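Local coordinates for Alpha/beta hydrolase fold-3 domain-containing protein (Enterococcus faecalis, PDB 2QRU) that is of unknown function but has an alpha/beta-hydrolase fold and is probably a serine hydrolase, at residues Y20-T24 / E25-Y29; G106-L109 / M110-T114; R234-P237 / E238-F241; Y246-D250 / F251-T255; Q266-S269 / W270-R274. All coordinates share one frame; numbering follows the deposited sequence. Where two conformers were deposited one is given.

Contact 1: residues Y20-T24 / E25-Y29; sequences YPTTT and EPTNY
Thr22 and Thr27 meet across the loop that carries the chain from strand 16-20 to strand 28-33 of the alpha/beta-hydrolase sheet. The loop closes at its mouth through two threonine hydroxyls. Thr22 can be followed outward. Its CB lies 4.0 Å from Thr27 OG1. The methyl CG2 comes a little closer to the same oxygen, at 3.7 Å. The hydroxyl OG1 makes the main contact, 3.0 Å from Thr27 OG1. It sits between the backbone N and the carbonyl carbon of its own residue (chi1 58°), which turns it into the loop. Thr24 O is also near it, 3.1 Å from Thr22 OG1, so the one proton of this hydroxyl has two acceptors to choose from.

Thr27 OG1 donates to Asn28 O, in the carbonyl plane and on a lone pair. It is also hydrogen-bonded to Thr60 OG1 of the neighbouring strand 59-64, which ties the loop mouth to the sheet. Farther out the chain turns through a cis peptide bond before Pro26. The Glu25 side chain leaves the loop, and its OE2 is hydrogen-bonded to His4. A water bridges the two arms near the bend. It donates to Pro26 O at 2.7 Å and more weakly to Thr24 O, and it lies 2.6 Å from Thr24 OG1.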
# COMPACT_ATOMS: atom_id res chain seq x y z
N TYR A 20 -6.47 -5.31 -14.60
CA TYR A 20 -5.90 -6.50 -15.22
C TYR A 20 -6.93 -7.62 -15.07
O TYR A 20 -7.00 -8.26 -14.03
CB TYR A 20 -4.62 -6.92 -14.49
CG TYR A 20 -3.48 -5.91 -14.41
CD1 TYR A 20 -3.45 -4.92 -13.43
CD2 TYR A 20 -2.38 -6.03 -15.27
CE1 TYR A 20 -2.38 -4.04 -13.33
CE2 TYR A 20 -1.31 -5.17 -15.19
CZ TYR A 20 -1.31 -4.18 -14.21
OH TYR A 20 -0.26 -3.31 -14.11
N PRO A 21 -7.78 -7.84 -16.09
CA PRO A 21 -8.84 -8.86 -15.99
C PRO A 21 -8.34 -10.31 -15.93
O PRO A 21 -7.26 -10.65 -16.44
CB PRO A 21 -9.65 -8.65 -17.29
CG PRO A 21 -9.20 -7.34 -17.85
CD PRO A 21 -7.80 -7.12 -17.37
N THR A 22 -9.13 -11.16 -15.29
CA THR A 22 -8.92 -12.61 -15.38
C THR A 22 -9.48 -13.12 -16.72
O THR A 22 -10.08 -12.35 -17.48
CB THR A 22 -9.62 -13.33 -14.24
OG1 THR A 22 -11.02 -13.01 -14.27
CG2 THR A 22 -9.05 -12.88 -12.92
N THR A 23 -9.28 -14.41 -17.00
CA THR A 23 -9.72 -15.01 -18.27
C THR A 23 -11.22 -15.31 -18.30
O THR A 23 -11.81 -15.50 -19.37
CB THR A 23 -8.95 -16.32 -18.56
OG1 THR A 23 -9.13 -17.22 -17.47
CG2 THR A 23 -7.46 -16.05 -18.76
N THR A 24 -11.82 -15.35 -17.11
CA THR A 24 -13.20 -15.81 -16.94
C THR A 24 -14.11 -14.79 -16.27
O THR A 24 -13.64 -13.88 -15.58
CB THR A 24 -13.22 -17.08 -16.08
OG1 THR A 24 -12.37 -16.89 -14.94
CG2 THR A 24 -12.76 -18.31 -16.89
N GLU A 25 -15.42 -14.96 -16.49
CA GLU A 25 -16.47 -14.29 -15.73
C GLU A 25 -17.48 -15.34 -15.20
O GLU A 25 -17.72 -16.36 -15.87
CB GLU A 25 -17.19 -13.25 -16.61
CG GLU A 25 -16.31 -12.10 -17.08
CD GLU A 25 -17.02 -11.15 -18.04
OE1 GLU A 25 -18.24 -11.31 -18.28
OE2 GLU A 25 -16.36 -10.22 -18.56
N PRO A 26 -18.05 -15.12 -13.99
CA PRO A 26 -17.82 -14.01 -13.05
C PRO A 26 -16.40 -13.96 -12.49
O PRO A 26 -15.66 -14.95 -12.53
CB PRO A 26 -18.80 -14.31 -11.91
CG PRO A 26 -19.02 -15.81 -11.98
CD PRO A 26 -19.07 -16.06 -13.47
N THR A 27 -16.02 -12.81 -11.96
CA THR A 27 -14.70 -12.65 -11.40
C THR A 27 -14.79 -12.10 -9.97
O THR A 27 -15.83 -11.59 -9.56
CB THR A 27 -13.78 -11.78 -12.32
OG1 THR A 27 -12.42 -11.81 -11.85
CG2 THR A 27 -14.29 -10.32 -12.41
N ASN A 28 -13.72 -12.28 -9.22
CA ASN A 28 -13.52 -11.64 -7.92
C ASN A 28 -12.46 -10.56 -8.15
O ASN A 28 -11.89 -10.51 -9.22
CB ASN A 28 -13.03 -12.67 -6.90
CG ASN A 28 -14.19 -13.40 -6.21
OD1 ASN A 28 -15.34 -13.30 -6.62
ND2 ASN A 28 -13.87 -14.10 -5.13
N TYR A 29 -12.21 -9.70 -7.16
CA TYR A 29 -11.29 -8.59 -7.38
C TYR A 29 -10.28 -8.45 -6.26
O TYR A 29 -10.56 -8.82 -5.12
CB TYR A 29 -12.06 -7.27 -7.43
CG TYR A 29 -13.02 -7.20 -8.60
CD1 TYR A 29 -14.30 -7.74 -8.48
CD2 TYR A 29 -12.62 -6.64 -9.82
CE1 TYR A 29 -15.19 -7.71 -9.56
CE2 TYR A 29 -13.51 -6.61 -10.91
CZ TYR A 29 -14.78 -7.13 -10.76
OH TYR A 29 -15.66 -7.11 -11.82
O HOH W 1 -13.02 -15.18 -13.11

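Contact 2: residues G106-L109 / M110-T114; sequences GGYL and MLQLT
Helix 105-119 follows strand 98-103 and leads to strand 127-130, and residues 106-114 form its first turns in this beta-alpha-beta unit. Tyr108 and Gln112, one turn apart, make the main side-chain contact. Gln112 CG lies over one face of the Tyr108 ring, offset toward the rim, in a CH-pi contact 3.9 Å from the centroid. The Gln112 chain then bends at chi2 (-74°), which carries NE2 past the rim on the same side as CG, 3.5 Å from Tyr108 CE1. The amide and ring planes are 57° apart, so the amide does not stack flat. The Tyr108 hydroxyl is hydrogen-bonded to Tyr200 O, and its ring also meets that of Tyr133.

The backbone bonds are regular. Met110 N donates to Gly106 O at 2.8 Å, and Gln112 N to Tyr108 O at 2.9 Å. Leu111 CG packs 3.3 Å from Gly107 O. Met110 is a selenomethionine. Its chain bends at chi3 (79°), and its methyl CE reaches back to 3.9 Å from Gly107 O. The Met110 side chain also packs on strands 98-103 and 127-130. Leu109 packs on helix 74-93.

Met110 O is gripped twice by Thr114: the backbone N and the hydroxyl OG1 donate from opposite faces of the carbonyl plane. All the touching residues are buried. Gly106 ends a GxSxG sequence with Ser104 at its centre, consistent with the nucleophile elbow and its following helix in alpha/beta hydrolases.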
# COMPACT_ATOMS: atom_id res chain seq x y z
N GLY A 106 1.39 1.55 0.91
CA GLY A 106 0.13 0.94 0.46
C GLY A 106 -0.49 -0.02 1.49
O GLY A 106 -1.70 -0.16 1.54
N GLY A 107 0.35 -0.71 2.28
CA GLY A 107 -0.18 -1.57 3.37
C GLY A 107 -0.86 -0.75 4.47
O GLY A 107 -1.91 -1.13 4.98
N TYR A 108 -0.23 0.37 4.84
CA TYR A 108 -0.83 1.28 5.82
C TYR A 108 -2.18 1.79 5.27
O TYR A 108 -3.22 1.78 5.99
CB TYR A 108 0.13 2.43 6.08
CG TYR A 108 -0.47 3.50 6.96
CD1 TYR A 108 -0.65 3.31 8.32
CD2 TYR A 108 -0.89 4.72 6.41
CE1 TYR A 108 -1.23 4.32 9.16
CE2 TYR A 108 -1.46 5.73 7.22
CZ TYR A 108 -1.63 5.53 8.60
OH TYR A 108 -2.20 6.48 9.44
N LEU A 109 -2.17 2.24 4.02
CA LEU A 109 -3.37 2.75 3.37
C LEU A 109 -4.45 1.67 3.35
O LEU A 109 -5.60 1.94 3.71
CB LEU A 109 -3.05 3.28 1.96
CG LEU A 109 -2.21 4.57 1.93
CD1 LEU A 109 -1.85 4.84 0.44
CD2 LEU A 109 -2.90 5.79 2.62
N MSE A 110 -4.07 0.45 2.98
CA MSE A 110 -5.02 -0.67 2.95
C MSE A 110 -5.71 -0.91 4.30
O MSE A 110 -6.95 -1.11 4.42
CB MSE A 110 -4.29 -1.96 2.54
CG MSE A 110 -5.11 -3.23 2.85
SE MSE A 110 -3.99 -4.76 2.34
CE MSE A 110 -2.84 -4.75 3.94
N LEU A 111 -4.89 -0.87 5.36
CA LEU A 111 -5.41 -1.14 6.70
C LEU A 111 -6.33 -0.01 7.18
O LEU A 111 -7.40 -0.25 7.76
CB LEU A 111 -4.27 -1.41 7.67
CG LEU A 111 -3.52 -2.72 7.34
CD1 LEU A 111 -2.17 -2.76 8.11
CD2 LEU A 111 -4.37 -3.94 7.66
N GLN A 112 -5.93 1.24 6.90
CA GLN A 112 -6.77 2.38 7.22
C GLN A 112 -8.08 2.31 6.41
O GLN A 112 -9.14 2.50 6.97
CB GLN A 112 -6.05 3.71 6.95
CG GLN A 112 -4.92 3.99 7.94
CD GLN A 112 -5.43 4.41 9.33
OE1 GLN A 112 -6.61 4.72 9.50
NE2 GLN A 112 -4.54 4.38 10.32
N LEU A 113 -7.98 1.99 5.14
CA LEU A 113 -9.19 1.89 4.28
C LEU A 113 -10.13 0.82 4.85
O LEU A 113 -11.35 1.02 4.96
CB LEU A 113 -8.76 1.53 2.86
CG LEU A 113 -9.90 1.27 1.86
CD1 LEU A 113 -10.84 2.48 1.73
CD2 LEU A 113 -9.29 0.93 0.51
N THR A 114 -9.54 -0.31 5.24
CA THR A 114 -10.34 -1.41 5.78
C THR A 114 -11.22 -0.95 6.95
O THR A 114 -12.41 -1.22 6.98
CB THR A 114 -9.45 -2.60 6.18
OG1 THR A 114 -8.83 -3.10 5.00
CG2 THR A 114 -10.32 -3.72 6.79

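Contact 3: residues R234-P237 / E238-F241; sequences RTIP and ESTF
The backbone leaves helix 227-235, turns at Pro237 and Glu238, and enters strand 240-244. This is the return from helix to strand in a beta-alpha-beta unit of the alpha/beta-hydrolase fold. Glu238 has positive phi (57°), which lets the chain reverse tightly. Ser239 OG then points back across the turn and donates to Pro237 O at 3.0 Å. The donor stands well above the carbonyl plane, not on a lone pair. The same hydroxyl touches Ile236 CG2 and is hydrogen-bonded to Cys213 N of the neighbouring strand. A water links the arms: it lies 2.7 Å from Ile236 O and accepts from Ser239 N.

Arg234 and Phe241 meet at the other end. The arginine chain runs extended from CG to NE and carries its guanidinium to the phenylalanine. Phe241 CD2 lies over one face of that group, near its rim. The two planes are 75° apart, so they do not stack flat. Phe241 CG is anti to the backbone N (chi1 168°), which turns the ring toward the helix, where it also packs on Ser229 and Lys230. A second water joins the pair, accepting from Arg234 NH2 at 2.9 Å and donating to Phe241 O at 3.1 Å.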
# COMPACT_ATOMS: atom_id res chain seq x y z
N ARG A 234 -0.50 -11.48 12.95
CA ARG A 234 -0.71 -12.26 14.19
C ARG A 234 -1.89 -11.72 15.01
O ARG A 234 -2.63 -12.48 15.65
CB ARG A 234 0.58 -12.33 15.02
CG ARG A 234 1.59 -13.24 14.38
CD ARG A 234 2.96 -13.10 15.01
NE ARG A 234 3.91 -14.01 14.38
CZ ARG A 234 5.22 -14.03 14.62
NH1 ARG A 234 5.76 -13.16 15.47
NH2 ARG A 234 6.00 -14.93 14.02
N THR A 235 -2.10 -10.41 14.96
CA THR A 235 -3.18 -9.80 15.75
C THR A 235 -4.49 -9.87 15.00
O THR A 235 -5.56 -10.07 15.62
CB THR A 235 -2.80 -8.36 16.12
OG1 THR A 235 -1.61 -8.43 16.93
CG2 THR A 235 -3.91 -7.70 16.92
N ILE A 236 -4.42 -9.69 13.68
CA ILE A 236 -5.62 -9.95 12.87
C ILE A 236 -5.91 -11.46 12.96
O ILE A 236 -5.00 -12.26 12.77
CB ILE A 236 -5.40 -9.50 11.41
CG1 ILE A 236 -5.08 -8.00 11.38
CG2 ILE A 236 -6.62 -9.88 10.56
CD1 ILE A 236 -4.85 -7.41 9.97
N PRO A 237 -7.15 -11.87 13.30
CA PRO A 237 -7.40 -13.33 13.43
C PRO A 237 -7.23 -14.13 12.13
O PRO A 237 -7.37 -13.58 11.02
CB PRO A 237 -8.88 -13.40 13.85
CG PRO A 237 -9.16 -12.08 14.44
CD PRO A 237 -8.38 -11.10 13.63
N GLU A 238 -6.94 -15.43 12.28
CA GLU A 238 -6.89 -16.34 11.10
C GLU A 238 -5.90 -15.85 10.02
O GLU A 238 -6.08 -16.08 8.81
CB GLU A 238 -8.29 -16.53 10.49
CG GLU A 238 -9.38 -16.93 11.52
CD GLU A 238 -9.10 -18.25 12.19
OE1 GLU A 238 -8.35 -19.07 11.62
OE2 GLU A 238 -9.67 -18.49 13.29
N SER A 239 -4.84 -15.19 10.48
CA SER A 239 -3.85 -14.57 9.60
C SER A 239 -2.51 -15.29 9.67
O SER A 239 -2.29 -16.18 10.53
CB SER A 239 -3.73 -13.05 9.90
OG SER A 239 -4.98 -12.39 9.60
N THR A 240 -1.66 -14.97 8.70
CA THR A 240 -0.37 -15.62 8.54
C THR A 240 0.71 -14.53 8.43
O THR A 240 0.53 -13.53 7.73
CB THR A 240 -0.38 -16.45 7.22
OG1 THR A 240 -1.32 -17.53 7.36
CG2 THR A 240 0.98 -17.01 6.91
N PHE A 241 1.83 -14.74 9.14
CA PHE A 241 3.02 -13.90 8.96
C PHE A 241 4.16 -14.77 8.44
O PHE A 241 4.49 -15.82 9.05
CB PHE A 241 3.46 -13.24 10.25
CG PHE A 241 4.81 -12.60 10.15
CD1 PHE A 241 4.98 -11.45 9.38
CD2 PHE A 241 5.91 -13.15 10.83
CE1 PHE A 241 6.26 -10.84 9.25
CE2 PHE A 241 7.21 -12.54 10.70
CZ PHE A 241 7.37 -11.40 9.91
O HOH W 2 4.37 -16.44 12.11
O HOH W 3 -3.69 -14.62 13.17

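Contact 4: residues Y246-D250 / F251-T255; sequences YLEHD and FLKQT. With PO4 (phosphate ion), chain B.
Glu248 and Lys253 cross at about a right angle in the loop after strand 240-244, the loop that carries the probable catalytic histidine of this alpha/beta-hydrolase fold. In the conformer described, Lys253 NZ meets Glu248 OE1 on the syn side, close to the carboxylate plane, in a 3.1 Å salt bridge. The lysine chain bends at chi3 (-62°) to get there. On the way it crosses Asp250, again nearly at right angles, with CG 3.3 Å from Asp250 OD2. The other oxygen of Glu248, OE2, takes the N-H of Asp250 at 2.7 Å from above its carboxylate plane. In this conformer Glu248 reaches both arms of the turn. Asp250 is the centre of an inverse gamma turn, closed by a weak bond from Phe251 N to His249 O. Asp250 OD1 turns away to Arg103 and Tyr131.

Leu247 and Phe251 also cross at about a right angle, with Leu247 CD1 3.8 Å from Phe251 CB. Water bridges Gln254 OE1 to Glu248 N.

The CB of His249 points away from residues 251-255. Its ND1 is hydrogen-bonded to Asp221 and its NE2 to Ser104 OG, consistent with a Ser-His-Asp triad. A phosphate, probably from the crystallisation liquor, lies at the ring edge, also held by the backbone N-H groups of Gly36, Gly37 and Ala105. Phosphate O1 takes a bent bond from the same His249 NE2 at 3.0 Å.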
# COMPACT_ATOMS: atom_id res chain seq x y z
N TYR A 246 17.27 -11.10 5.59
CA TYR A 246 18.47 -10.55 4.95
C TYR A 246 18.23 -9.72 3.68
O TYR A 246 19.18 -9.41 2.96
CB TYR A 246 19.52 -11.68 4.75
CG TYR A 246 20.02 -12.20 6.09
CD1 TYR A 246 20.64 -11.34 7.00
CD2 TYR A 246 19.85 -13.54 6.45
CE1 TYR A 246 21.10 -11.78 8.25
CE2 TYR A 246 20.30 -14.01 7.71
CZ TYR A 246 20.93 -13.12 8.60
OH TYR A 246 21.39 -13.54 9.83
N LEU A 247 16.98 -9.34 3.41
CA LEU A 247 16.65 -8.51 2.25
C LEU A 247 16.30 -7.09 2.64
O LEU A 247 15.85 -6.84 3.77
CB LEU A 247 15.46 -9.08 1.47
CG LEU A 247 15.68 -10.40 0.75
CD1 LEU A 247 14.44 -10.82 0.01
CD2 LEU A 247 16.90 -10.31 -0.20
N GLU A 248 16.49 -6.17 1.69
CA GLU A 248 16.09 -4.77 1.84
C GLU A 248 14.57 -4.67 1.93
O GLU A 248 13.84 -5.54 1.43
CB GLU A 248 16.58 -3.94 0.65
CG GLU A 248 16.27 -2.42 0.72
CD GLU A 248 15.23 -1.95 -0.34
OE1 GLU A 248 15.50 -2.12 -1.56
OE2 GLU A 248 14.19 -1.35 0.04
N HIS A 249 14.12 -3.60 2.59
CA HIS A 249 12.70 -3.25 2.70
C HIS A 249 11.82 -3.67 1.51
O HIS A 249 10.87 -4.47 1.67
CB HIS A 249 12.60 -1.73 2.94
CG HIS A 249 11.20 -1.19 2.94
ND1 HIS A 249 10.25 -1.58 3.85
CD2 HIS A 249 10.59 -0.28 2.14
CE1 HIS A 249 9.12 -0.93 3.63
NE2 HIS A 249 9.30 -0.14 2.58
N ASP A 250 12.11 -3.10 0.33
CA ASP A 250 11.12 -3.17 -0.75
C ASP A 250 11.36 -4.38 -1.61
O ASP A 250 11.66 -4.25 -2.81
CB ASP A 250 11.15 -1.88 -1.60
CG ASP A 250 9.95 -1.77 -2.54
OD1 ASP A 250 8.87 -2.39 -2.31
OD2 ASP A 250 10.07 -1.05 -3.54
N PHE A 251 11.24 -5.57 -1.03
CA PHE A 251 11.72 -6.74 -1.78
C PHE A 251 10.86 -7.17 -2.98
O PHE A 251 11.28 -8.04 -3.77
CB PHE A 251 12.07 -7.92 -0.88
CG PHE A 251 10.91 -8.44 -0.06
CD1 PHE A 251 9.95 -9.22 -0.68
CD2 PHE A 251 10.79 -8.15 1.31
CE1 PHE A 251 8.86 -9.73 0.06
CE2 PHE A 251 9.72 -8.68 2.04
CZ PHE A 251 8.78 -9.47 1.42
N LEU A 252 9.69 -6.52 -3.16
CA LEU A 252 8.94 -6.71 -4.44
C LEU A 252 9.71 -6.20 -5.68
O LEU A 252 9.35 -6.53 -6.82
CB LEU A 252 7.53 -6.11 -4.38
CG LEU A 252 6.50 -6.81 -3.48
CD1 LEU A 252 5.31 -5.94 -3.46
CD2 LEU A 252 6.16 -8.14 -4.09
N LYS A 253 10.76 -5.42 -5.46
CA LYS A 253 11.66 -5.01 -6.56
C LYS A 253 12.51 -6.17 -7.07
O LYS A 253 13.06 -6.11 -8.20
CB LYS A 253 12.58 -3.89 -6.11
CG LYS A 253 11.88 -2.57 -5.87
CD LYS A 253 12.90 -1.48 -5.65
CE LYS A 253 13.76 -1.75 -4.42
NZ LYS A 253 14.66 -0.61 -4.14
N GLN A 254 12.61 -7.22 -6.26
CA GLN A 254 13.48 -8.38 -6.58
C GLN A 254 12.72 -9.70 -6.63
O GLN A 254 13.03 -10.63 -5.87
CB GLN A 254 14.61 -8.58 -5.56
CG GLN A 254 15.44 -7.41 -5.19
CD GLN A 254 16.21 -7.70 -3.90
OE1 GLN A 254 16.10 -6.95 -2.92
NE2 GLN A 254 16.96 -8.80 -3.89
N THR A 255 11.75 -9.78 -7.53
CA THR A 255 10.86 -10.95 -7.60
C THR A 255 11.56 -12.24 -8.03
O THR A 255 11.00 -13.33 -7.91
CB THR A 255 9.68 -10.70 -8.54
OG1 THR A 255 10.18 -10.42 -9.86
CG2 THR A 255 8.83 -9.56 -8.03
P PO4 B . 7.81 2.79 0.62
O1 PO4 B . 8.26 2.58 2.06
O2 PO4 B . 8.62 3.93 0.04
O3 PO4 B . 8.15 1.57 -0.24
O4 PO4 B . 6.31 3.04 0.62
O HOH W 4 18.08 -6.60 -0.72
O HOH W 5 14.59 -5.46 -1.39

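Contact 5: residues Q266-S269 / W270-R274; sequences QLDS and WLKER
Trp270 opens the last turn of helix 258-272, the C-terminal helix of this alpha/beta-hydrolase fold, and Leu267 touches it from one turn back. Leu267 CD1 lies 4.0 Å from Trp270 CE3, approaching the ring obliquely. The backbone N of Trp270 donates to Gln266 O in regular helical fashion. Its indole also meets the ring of Phe214 and packs on Val128, so it covers part of the central sheet.

Leu271 comes next. In the conformer described, its CG rests 4.0 Å from the same Leu267 CD1, and this branch therefore serves two neighbours. Both leucines also pack on helix 48-55.

Lys272 turns to the polar side. Its chain bends only at the end (chi4 55°), which lays the ammonium against the Asp268 carboxylate. NZ meets Asp268 OD2 on the syn side at 2.8 Å and has a weaker bond to OD1. Asn57 completes the group, its ND2 bonded to Asp268 OD1 and its OD1 to Lys272 NZ. The bridge is thereby tied to the loop after helix 48-55.

At Glu273 the bonding shifts from i-4 to i-3. Its N makes a weak bond to Ser269 O and a better one to Trp270 O. Ser269 OG, in the conformer described, bonds a water that donates weakly to Glu273 OE2.

Arg274, the C-terminal residue, folds its side chain back. Trp270 CE2 lies over one guanidinium face, 3.3 Å above its plane and toward its rim. The group grips one carbonyl oxygen side-on: Arg274 NE lies 2.9 Å from Trp270 O and NH2 3.2 Å from it.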
# COMPACT_ATOMS: atom_id res chain seq x y z
N GLN A 266 4.22 -19.43 -1.10
CA GLN A 266 3.45 -19.38 0.17
C GLN A 266 2.18 -18.56 0.01
O GLN A 266 1.08 -19.00 0.42
CB GLN A 266 4.30 -18.86 1.32
CG GLN A 266 5.38 -19.87 1.76
CD GLN A 266 6.47 -19.25 2.62
OE1 GLN A 266 6.61 -18.03 2.74
NE2 GLN A 266 7.31 -20.12 3.19
N LEU A 267 2.33 -17.41 -0.62
CA LEU A 267 1.19 -16.52 -0.89
C LEU A 267 0.20 -17.22 -1.83
O LEU A 267 -1.01 -17.15 -1.61
CB LEU A 267 1.66 -15.18 -1.47
CG LEU A 267 0.53 -14.22 -1.85
CD1 LEU A 267 -0.50 -13.95 -0.73
CD2 LEU A 267 1.07 -12.88 -2.38
N ASP A 268 0.72 -17.90 -2.85
CA ASP A 268 -0.15 -18.59 -3.81
C ASP A 268 -0.97 -19.66 -3.09
O ASP A 268 -2.20 -19.74 -3.27
CB ASP A 268 0.66 -19.21 -4.96
CG ASP A 268 -0.24 -19.83 -5.99
OD1 ASP A 268 -0.76 -19.10 -6.84
OD2 ASP A 268 -0.45 -21.07 -5.93
N SER A 269 -0.31 -20.46 -2.26
CA SER A 269 -0.99 -21.50 -1.50
C SER A 269 -2.06 -20.89 -0.59
O SER A 269 -3.18 -21.41 -0.51
CB SER A 269 0.01 -22.31 -0.67
OG SER A 269 -0.63 -23.30 0.11
N TRP A 270 -1.71 -19.79 0.09
CA TRP A 270 -2.65 -19.11 1.02
C TRP A 270 -3.85 -18.55 0.23
O TRP A 270 -5.02 -18.65 0.71
CB TRP A 270 -1.92 -17.99 1.73
CG TRP A 270 -2.73 -17.23 2.74
CD1 TRP A 270 -2.87 -17.51 4.07
CD2 TRP A 270 -3.44 -16.01 2.50
NE1 TRP A 270 -3.67 -16.56 4.68
CE2 TRP A 270 -4.04 -15.62 3.74
CE3 TRP A 270 -3.67 -15.22 1.36
CZ2 TRP A 270 -4.80 -14.47 3.87
CZ3 TRP A 270 -4.44 -14.04 1.49
CH2 TRP A 270 -5.00 -13.69 2.75
N LEU A 271 -3.59 -17.97 -0.94
CA LEU A 271 -4.69 -17.43 -1.78
C LEU A 271 -5.64 -18.54 -2.20
O LEU A 271 -6.87 -18.34 -2.20
CB LEU A 271 -4.16 -16.73 -3.03
CG LEU A 271 -3.54 -15.35 -2.84
CD1 LEU A 271 -2.97 -14.95 -4.18
CD2 LEU A 271 -4.57 -14.33 -2.36
N LYS A 272 -5.09 -19.70 -2.52
CA LYS A 272 -5.92 -20.86 -2.89
C LYS A 272 -6.84 -21.37 -1.75
O LYS A 272 -7.78 -22.11 -2.01
CB LYS A 272 -5.05 -22.00 -3.46
CG LYS A 272 -4.51 -21.66 -4.85
CD LYS A 272 -3.58 -22.79 -5.37
CE LYS A 272 -3.38 -22.72 -6.91
NZ LYS A 272 -2.88 -21.40 -7.38
N GLU A 273 -6.56 -20.96 -0.50
CA GLU A 273 -7.42 -21.31 0.64
C GLU A 273 -8.47 -20.24 0.98
O GLU A 273 -9.26 -20.44 1.88
CB GLU A 273 -6.57 -21.69 1.88
CG GLU A 273 -5.70 -22.94 1.57
CD GLU A 273 -4.93 -23.50 2.78
OE1 GLU A 273 -5.08 -22.96 3.90
OE2 GLU A 273 -4.18 -24.49 2.57
N ARG A 274 -8.51 -19.14 0.22
CA ARG A 274 -9.61 -18.15 0.45
C ARG A 274 -10.98 -18.72 0.20
O ARG A 274 -11.19 -19.71 -0.53
CB ARG A 274 -9.43 -16.90 -0.42
CG ARG A 274 -8.14 -16.13 -0.17
CD ARG A 274 -7.85 -15.83 1.33
NE ARG A 274 -7.03 -16.89 1.93
CZ ARG A 274 -7.02 -17.24 3.22
NH1 ARG A 274 -7.84 -16.65 4.12
NH2 ARG A 274 -6.19 -18.21 3.64
OXT ARG A 274 -11.93 -18.14 0.80
O HOH W 6 -1.40 -22.51 2.72

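Overall arrangement
Contact 2 lies in the core, its centre about 6 Å from the centre of the chain, and is joined by helical backbone bonds and a CH-pi contact. Contacts 1 and 3 are surface turns leading into strands of the same sheet, and both use hydroxyls and water to close. Contacts 4 and 5 are partly buried; each pairs a carboxylate with a lysine, and each also has apolar contacts through leucine. Contact 4 alone reaches the probable active site, while contact 2 starts just after the nucleophile position. Two pairs touch. Leu111 of contact 2 packs on Ile236 of contact 3, and Thr240 of contact 3 on Trp270 of contact 5. Contact 1 touches none of the others.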